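Local atomic coordinates of Xcc_CTR_I (Xanthomonas campestris pv. campestris, PDB entry 6NJV), a protein that binds magnesium through a Toprim domain and is the C-terminal part of an OLD-family protein, in which it probably serves as a nuclease. Residues Val23-Gly28 and Pro63-Leu68. Sequence-based numbering, arbitrary orientation.
Sequences VILVEG and PYVKLL. With MG (magnesium ion), chain E.
Strand 23-26 and helix 63-68 run nearly antiparallel, their axes at 169° and 10.6 Å apart at closest approach, which sets Leu25 beside Tyr64 and Val23 beside Leu68. No hydrogen bond crosses between them; the contact is made by apolar side chains, supplied by alternate residues of the strand and chiefly by positions one turn apart on the helix. Leu25 makes most of the contact, touching Tyr64, Val65 and Leu68. With CG anti to its carbonyl carbon (chi1 -61°), Leu25 carries both methyls out to the helix. Leu25 CD1 lies 3.8 Å from Tyr64 CB and also meets Leu68 CD1, tip to tip. Leu25 CD2 comes obliquely to the ring, 4.0 Å from Tyr64 CD2. Val65 CG2 touches the same Leu25 CD1 more loosely, at 4.3 Å. Helix 62-68 leads from strand 51-55 toward strand 77-82 and packs on the parallel sheet of the Toprim fold, whose order here is 2-1-3-4 with strand 22-26 in an inner place. Cys54 and Ile79, from the strands on either side, adjoin this apolar layer, Cys54 touching Val23 and Tyr64, and Ile79 touching Leu25 and Val65. One helical turn beyond Tyr64, Leu68 crosses Val23 at about a right angle. Leu68 CD1 sits 4.0 Å from Val23 CB, and Leu68 CD2 is equally near Val23 CG2. Past the end of the strand the chain enters the metal site, where Glu27 OE2, on a side chain extended beyond CG, binds the magnesium ion at 2.2 Å, alongside Asp82 and two waters.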
loop_
_atom_site.group_PDB
_atom_site.type_symbol
_atom_site.label_atom_id
_atom_site.label_comp_id
_atom_site.label_asym_id
_atom_site.label_seq_id
_atom_site.Cartn_x
_atom_site.Cartn_y
_atom_site.Cartn_z
ATOM N N VAL A 23 -13.791 0.034 1.021
ATOM C CA VAL A 23 -12.798 0.733 0.207
ATOM C C VAL A 23 -11.430 0.612 0.852
ATOM O O VAL A 23 -11.289 0.820 2.059
ATOM C CB VAL A 23 -13.142 2.224 0.015
ATOM C CG1 VAL A 23 -12.127 2.891 -0.933
ATOM C CG2 VAL A 23 -14.555 2.382 -0.526
ATOM N N ILE A 24 -10.419 0.309 0.044
ATOM C CA ILE A 24 -9.022 0.321 0.457
ATOM C C ILE A 24 -8.359 1.543 -0.169
ATOM O O ILE A 24 -8.219 1.607 -1.395
ATOM C CB ILE A 24 -8.301 -0.964 0.022
ATOM C CG1 ILE A 24 -8.913 -2.187 0.726
ATOM C CG2 ILE A 24 -6.817 -0.842 0.296
ATOM C CD1 ILE A 24 -8.524 -3.497 0.092
ATOM N N LEU A 25 -7.918 2.494 0.664
ATOM C CA LEU A 25 -7.311 3.737 0.172
ATOM C C LEU A 25 -5.793 3.589 0.097
ATOM O O LEU A 25 -5.138 3.316 1.114
ATOM C CB LEU A 25 -7.687 4.924 1.068
ATOM C CG LEU A 25 -9.176 5.259 1.186
ATOM C CD1 LEU A 25 -9.449 6.301 2.274
ATOM C CD2 LEU A 25 -9.701 5.718 -0.181
ATOM N N VAL A 26 -5.243 3.740 -1.112
ATOM C CA VAL A 26 -3.812 3.642 -1.362
ATOM C C VAL A 26 -3.310 4.930 -2.020
ATOM O O VAL A 26 -4.082 5.743 -2.522
ATOM C CB VAL A 26 -3.462 2.418 -2.226
ATOM C CG1 VAL A 26 -4.008 1.131 -1.578
ATOM C CG2 VAL A 26 -3.994 2.582 -3.620
ATOM N N GLU A 27 -1.983 5.109 -1.983
ATOM C CA GLU A 27 -1.321 6.333 -2.425
ATOM C C GLU A 27 -1.205 6.414 -3.945
ATOM O O GLU A 27 -1.482 7.464 -4.535
ATOM C CB GLU A 27 0.069 6.429 -1.798
ATOM C CG GLU A 27 0.082 7.047 -0.419
ATOM C CD GLU A 27 1.476 7.138 0.148
ATOM O OE1 GLU A 27 1.623 7.204 1.388
ATOM O OE2 GLU A 27 2.430 7.126 -0.656
ATOM N N GLY A 28 -0.783 5.333 -4.598
ATOM C CA GLY A 28 -0.637 5.377 -6.041
ATOM C C GLY A 28 -0.949 4.075 -6.747
ATOM O O GLY A 28 -1.569 3.169 -6.172
ATOM N N PRO A 63 -9.861 14.080 2.077
ATOM C CA PRO A 63 -11.150 14.163 1.364
ATOM C C PRO A 63 -11.880 12.835 1.318
ATOM O O PRO A 63 -13.115 12.792 1.393
ATOM C CB PRO A 63 -10.758 14.628 -0.057
ATOM C CG PRO A 63 -9.363 15.134 0.036
ATOM C CD PRO A 63 -8.726 14.347 1.166
ATOM N N TYR A 64 -11.131 11.747 1.165
ATOM C CA TYR A 64 -11.695 10.407 1.065
ATOM C C TYR A 64 -12.167 9.860 2.410
ATOM O O TYR A 64 -13.161 9.131 2.467
ATOM C CB TYR A 64 -10.649 9.472 0.481
ATOM C CG TYR A 64 -10.341 9.752 -0.940
ATOM C CD1 TYR A 64 -9.346 10.663 -1.295
ATOM C CD2 TYR A 64 -11.034 9.106 -1.945
ATOM C CE1 TYR A 64 -9.049 10.916 -2.622
ATOM C CE2 TYR A 64 -10.750 9.351 -3.274
ATOM C CZ TYR A 64 -9.759 10.254 -3.608
ATOM O OH TYR A 64 -9.489 10.478 -4.944
ATOM N N VAL A 65 -11.482 10.183 3.496
ATOM C CA VAL A 65 -12.009 9.792 4.798
ATOM C C VAL A 65 -13.268 10.582 5.112
ATOM O O VAL A 65 -14.245 10.034 5.657
ATOM C CB VAL A 65 -10.924 9.956 5.874
ATOM C CG1 VAL A 65 -11.509 9.741 7.265
ATOM C CG2 VAL A 65 -9.800 8.974 5.589
ATOM N N LYS A 66 -13.279 11.876 4.748
ATOM C CA LYS A 66 -14.501 12.684 4.812
ATOM C C LYS A 66 -15.635 12.028 4.038
ATOM O O LYS A 66 -16.768 11.935 4.523
ATOM C CB LYS A 66 -14.239 14.083 4.255
ATOM C CG LYS A 66 -13.899 15.145 5.295
ATOM C CD LYS A 66 -13.414 16.420 4.570
ATOM C CE LYS A 66 -12.555 17.281 5.492
ATOM N NZ LYS A 66 -12.799 18.743 5.266
ATOM N N LEU A 67 -15.341 11.554 2.832
ATOM C CA LEU A 67 -16.379 10.943 2.007
ATOM C C LEU A 67 -16.890 9.631 2.599
ATOM O O LEU A 67 -18.091 9.351 2.551
ATOM C CB LEU A 67 -15.845 10.715 0.601
ATOM C CG LEU A 67 -16.737 9.867 -0.300
ATOM C CD1 LEU A 67 -18.044 10.611 -0.668
ATOM C CD2 LEU A 67 -15.954 9.446 -1.544
ATOM N N LEU A 68 -16.004 8.799 3.138
ATOM C CA LEU A 68 -16.395 7.471 3.609
ATOM C C LEU A 68 -16.675 7.420 5.098
ATOM O O LEU A 68 -17.207 6.417 5.575
ATOM C CB LEU A 68 -15.304 6.449 3.274
ATOM C CG LEU A 68 -14.848 6.551 1.818
ATOM C CD1 LEU A 68 -13.499 5.893 1.632
ATOM C CD2 LEU A 68 -15.882 5.929 0.909
HETATM MG MG MG E . 4.237 7.868 0.421
HETATM O O HOH W 1 4.786 7.049 -1.513
HETATM O O HOH W 2 6.373 7.601 -0.025
#